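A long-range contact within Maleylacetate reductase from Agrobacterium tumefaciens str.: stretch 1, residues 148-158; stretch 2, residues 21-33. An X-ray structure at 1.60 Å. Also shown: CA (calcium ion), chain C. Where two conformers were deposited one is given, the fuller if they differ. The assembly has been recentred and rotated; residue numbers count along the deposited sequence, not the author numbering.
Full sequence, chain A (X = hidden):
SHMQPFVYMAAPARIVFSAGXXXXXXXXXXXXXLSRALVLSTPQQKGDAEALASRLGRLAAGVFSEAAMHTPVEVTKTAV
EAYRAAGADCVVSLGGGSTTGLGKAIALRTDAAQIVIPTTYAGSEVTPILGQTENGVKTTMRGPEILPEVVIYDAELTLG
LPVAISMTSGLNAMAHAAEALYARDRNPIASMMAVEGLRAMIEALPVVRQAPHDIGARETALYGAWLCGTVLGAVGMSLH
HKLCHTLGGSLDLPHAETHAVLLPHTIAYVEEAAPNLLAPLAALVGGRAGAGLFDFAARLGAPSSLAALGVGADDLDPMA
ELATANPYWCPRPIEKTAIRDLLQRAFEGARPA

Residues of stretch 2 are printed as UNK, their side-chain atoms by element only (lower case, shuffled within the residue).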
# COMPACT_ATOMS: atom_id res chain seq x y z
N PRO A 148 2.41 -5.92 23.67
CA PRO A 148 1.69 -4.73 24.19
C PRO A 148 0.90 -4.97 25.49
O PRO A 148 0.29 -6.03 25.69
CB PRO A 148 0.74 -4.34 23.04
CG PRO A 148 1.46 -4.86 21.81
CD PRO A 148 2.08 -6.18 22.25
N GLU A 149 0.93 -3.97 26.36
CA GLU A 149 0.24 -4.03 27.64
C GLU A 149 -1.27 -4.06 27.53
O GLU A 149 -1.93 -4.75 28.30
CB GLU A 149 0.61 -2.83 28.49
CG GLU A 149 1.96 -2.95 29.19
CD GLU A 149 3.16 -2.83 28.26
OE1 GLU A 149 3.06 -2.31 27.12
OE2 GLU A 149 4.26 -3.29 28.66
N VAL A 150 -1.84 -3.23 26.63
CA VAL A 150 -3.28 -3.07 26.60
C VAL A 150 -3.73 -3.05 25.13
O VAL A 150 -3.05 -2.45 24.30
CB VAL A 150 -3.72 -1.73 27.28
CG1 VAL A 150 -5.20 -1.52 27.14
CG2 VAL A 150 -3.28 -1.69 28.76
N VAL A 151 -4.83 -3.71 24.81
CA VAL A 151 -5.37 -3.62 23.46
C VAL A 151 -6.81 -3.18 23.57
O VAL A 151 -7.55 -3.71 24.42
CB VAL A 151 -5.34 -5.01 22.79
CG1 VAL A 151 -5.91 -4.93 21.37
CG2 VAL A 151 -3.94 -5.57 22.77
N ILE A 152 -7.20 -2.16 22.79
CA ILE A 152 -8.58 -1.67 22.76
C ILE A 152 -9.14 -2.01 21.39
O ILE A 152 -8.71 -1.45 20.38
CB ILE A 152 -8.62 -0.14 23.02
CG1 ILE A 152 -8.06 0.14 24.41
CG2 ILE A 152 -10.05 0.41 22.90
CD1 ILE A 152 -8.04 1.66 24.72
N TYR A 153 -10.09 -2.93 21.36
CA TYR A 153 -10.73 -3.32 20.11
C TYR A 153 -12.05 -2.59 19.95
O TYR A 153 -13.03 -2.84 20.70
CB TYR A 153 -11.03 -4.82 20.10
CG TYR A 153 -9.83 -5.71 19.82
CD1 TYR A 153 -9.22 -5.70 18.56
CD2 TYR A 153 -9.35 -6.58 20.81
CE1 TYR A 153 -8.13 -6.56 18.29
CE2 TYR A 153 -8.29 -7.41 20.56
CZ TYR A 153 -7.69 -7.42 19.30
OH TYR A 153 -6.64 -8.25 19.08
N ASP A 154 -12.09 -1.71 18.95
CA ASP A 154 -13.28 -0.90 18.70
C ASP A 154 -13.73 -1.12 17.25
O ASP A 154 -13.14 -0.53 16.34
CB ASP A 154 -12.96 0.57 18.94
CG ASP A 154 -14.17 1.49 18.72
OD1 ASP A 154 -15.20 1.04 18.19
OD2 ASP A 154 -14.09 2.66 19.16
N ALA A 155 -14.72 -1.99 17.05
CA ALA A 155 -15.07 -2.38 15.68
C ALA A 155 -15.54 -1.16 14.84
O ALA A 155 -15.48 -1.20 13.61
CB ALA A 155 -16.09 -3.46 15.68
N GLU A 156 -15.96 -0.07 15.48
CA GLU A 156 -16.35 1.14 14.70
C GLU A 156 -15.19 1.66 13.84
O GLU A 156 -15.42 2.24 12.76
CB GLU A 156 -16.93 2.23 15.61
CG GLU A 156 -18.25 1.80 16.23
CD GLU A 156 -18.87 2.81 17.21
OE1 GLU A 156 -18.25 3.84 17.55
OE2 GLU A 156 -19.99 2.53 17.65
N LEU A 157 -13.94 1.47 14.31
CA LEU A 157 -12.75 1.95 13.65
C LEU A 157 -12.38 1.09 12.42
O LEU A 157 -11.53 1.48 11.63
CB LEU A 157 -11.58 1.99 14.62
CG LEU A 157 -11.86 2.83 15.86
CD1 LEU A 157 -10.53 3.00 16.56
CD2 LEU A 157 -12.48 4.18 15.53
N THR A 158 -13.05 -0.03 12.28
CA THR A 158 -12.85 -0.90 11.13
C THR A 158 -13.90 -0.76 10.05
O THR A 158 -13.76 -1.37 8.99
CB THR A 158 -12.76 -2.39 11.52
OG1 THR A 158 -14.00 -2.84 12.02
CG2 THR A 158 -11.61 -2.63 12.52
N UNK A 21 -15.28 1.74 22.14
CA UNK A 21 -14.30 1.65 23.22
C UNK A 21 -13.10 2.58 23.07
O UNK A 21 -12.42 2.87 24.06
o UNK A 21 -13.17 -0.20 22.17
c UNK A 21 -13.83 0.19 23.37
N UNK A 22 -12.81 3.09 21.87
CA UNK A 22 -11.66 3.99 21.72
C UNK A 22 -11.96 5.36 22.37
O UNK A 22 -11.05 6.15 22.59
o UNK A 22 -12.27 4.47 19.37
c UNK A 22 -11.21 4.15 20.25
N UNK A 23 -13.24 5.58 22.70
CA UNK A 23 -13.68 6.78 23.43
C UNK A 23 -13.17 6.77 24.85
O UNK A 23 -13.16 7.82 25.50
c UNK A 23 -15.20 6.85 23.46
N UNK A 24 -12.77 5.59 25.33
CA UNK A 24 -12.31 5.38 26.70
C UNK A 24 -10.78 5.17 26.80
O UNK A 24 -10.28 4.56 27.76
c UNK A 24 -13.04 4.18 27.33
o UNK A 24 -15.22 3.28 26.85
c UNK A 24 -14.58 4.29 27.25
o UNK A 24 -15.15 5.35 27.61
N UNK A 25 -10.03 5.66 25.82
CA UNK A 25 -8.57 5.52 25.86
C UNK A 25 -7.99 6.23 27.09
O UNK A 25 -7.06 5.73 27.73
c UNK A 25 -6.39 6.14 24.72
c UNK A 25 -7.92 6.06 24.58
c UNK A 25 -8.27 5.17 23.40
N UNK A 26 -8.52 7.40 27.41
CA UNK A 26 -8.12 8.12 28.60
C UNK A 26 -8.13 7.27 29.86
O UNK A 26 -7.16 7.28 30.61
c UNK A 26 -9.00 9.37 28.79
N UNK A 27 -9.24 6.55 30.09
CA UNK A 27 -9.39 5.60 31.21
C UNK A 27 -8.21 4.62 31.29
O UNK A 27 -7.64 4.40 32.35
o UNK A 27 -13.08 3.42 30.85
c UNK A 27 -10.68 4.77 31.05
o UNK A 27 -14.27 5.05 31.73
c UNK A 27 -13.20 4.60 31.25
c UNK A 27 -11.99 5.53 31.16
N UNK A 28 -7.86 4.05 30.14
CA UNK A 28 -6.81 3.05 30.07
C UNK A 28 -5.43 3.63 30.35
O UNK A 28 -4.59 2.98 30.97
c UNK A 28 -6.86 2.32 28.71
o UNK A 28 -9.51 0.22 29.98
c UNK A 28 -8.18 1.55 28.54
o UNK A 28 -7.34 -0.21 29.96
c UNK A 28 -8.35 0.45 29.57
N UNK A 29 -5.20 4.85 29.87
CA UNK A 29 -3.93 5.53 30.18
C UNK A 29 -3.83 5.70 31.69
O UNK A 29 -2.79 5.40 32.31
c UNK A 29 -3.65 6.62 27.91
c UNK A 29 -3.77 7.92 27.07
c UNK A 29 -3.79 6.88 29.41
c UNK A 29 -2.58 7.76 29.93
N UNK A 30 -4.91 6.19 32.29
CA UNK A 30 -4.90 6.45 33.73
C UNK A 30 -4.71 5.17 34.54
O UNK A 30 -3.98 5.17 35.55
c UNK A 30 -8.73 10.67 32.73
c UNK A 30 -6.19 8.63 33.68
n UNK A 30 -7.68 10.59 33.55
c UNK A 30 -7.32 9.39 34.32
c UNK A 30 -6.17 7.19 34.14
n UNK A 30 -8.98 11.79 32.06
n UNK A 30 -9.53 9.62 32.57
N UNK A 31 -5.31 4.08 34.07
CA UNK A 31 -5.27 2.77 34.74
C UNK A 31 -3.85 2.20 34.81
O UNK A 31 -3.51 1.50 35.78
n UNK A 31 -8.79 -2.99 36.27
c UNK A 31 -6.45 0.47 34.74
n UNK A 31 -7.77 -1.61 34.74
c UNK A 31 -6.23 1.80 34.05
n UNK A 31 -9.48 -0.80 36.08
c UNK A 31 -7.54 -0.34 34.06
c UNK A 31 -8.68 -1.80 35.70
N UNK A 32 -3.02 2.51 33.83
CA UNK A 32 -1.59 2.20 33.88
C UNK A 32 -0.78 3.14 34.79
O UNK A 32 0.43 2.97 34.94
c UNK A 32 -0.89 -0.22 31.73
c UNK A 32 -1.11 1.64 30.01
c UNK A 32 -0.98 2.21 32.47
c UNK A 32 -1.46 1.17 31.45
N UNK A 33 -1.43 4.15 35.38
CA UNK A 33 -0.73 5.18 36.16
C UNK A 33 0.13 6.11 35.32
O UNK A 33 1.09 6.70 35.83
CA CA C . 6.55 -3.47 27.97
O HOH W 1 5.57 -2.08 26.09
O HOH W 2 5.96 -5.48 27.15
O HOH W 3 8.46 -2.88 26.89
O HOH W 4 8.37 -4.07 29.39
O HOH W 5 6.66 -1.31 29.12

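Position 21 carries one carbon and then one oxygen; the carbon bears no second branch, so the residue is Ser21. Its OG lies 3.3 Å from Ile152 CG2 and 3.0 Å from Tyr153 O, and it is hydrogen-bonded elsewhere in the structure.

Position 22 repeats the carbon-oxygen pattern. Its oxygen comes within 2.6 Å of Asp154 OD2, and this is Ser22. Position 23 has a single carbon, out of contact with stretch 1: Ala23. At position 24, two carbons end in a pair of oxygens, a short carboxylate that identifies Asp24; it occupies the N-cap position, yet its side chain makes no capping bond.

Three carbons at position 25, forked at the first, give Val25, whose CG2 packs 3.8 Å from Ile152 CD1. Position 26 shows one carbon, out of reach of the strand, hence Ala26. Position 27 has three carbons and two terminal oxygens and is exposed: Glu27. The same atoms recur at position 28, but here the CA-to-CB bond points toward stretch 1; this is Glu28, with CG 3.8 Å from Ile152 CD1 and OE1 3.8 Å from Val150 CG1. Both carboxylate oxygens are satisfied elsewhere in the structure, so its carbon chain can lie against the isoleucine while the acid remains bonded.

Position 29 holds four carbons, forked at the first with one arm two carbons long: Ile29, directed away from the strand. Positions 30 and 31 each show three carbons, a nitrogen, and a carbon bearing two more nitrogens. These are guanidinium groups, so Arg30 and Arg31, both exposed and without contact here. Position 32 has four carbons forked at the second, which makes it Leu32; its CD2 is 4.1 Å from Val150 CG2 and 4.4 Å from Glu149 CB. Position 33 has no side-chain atom and is Gly33. Its phi of 69° favours glycine, and it closes the helix in a Schellman motif, with Gly33 N bonded to Arg30 O at 2.8 Å.

The contact sets strand 150-153 nearly antiparallel to helix 25-31, at 169° with axes 10.4 Å apart at closest approach, and buries 458 Å². Alternation along the strand turns Val150 and Ile152 toward the helix and Tyr153 away. Polar anchoring lies beyond the strand, where Asp154 OD2 accepts from Ser22 N (3.0 Å, 163°) and from Ser22 OG (2.6 Å). Asp154 OD1 meanwhile accepts from Glu156 N at 3.0 Å, tying the anchor to its own loop. Near the other end, Glu149 directs its carboxylate away from the helix, and its OE2 binds the calcium ion CA at 2.4 Å.

Stretch 2 (21-33) SSADVAEEIRRLG
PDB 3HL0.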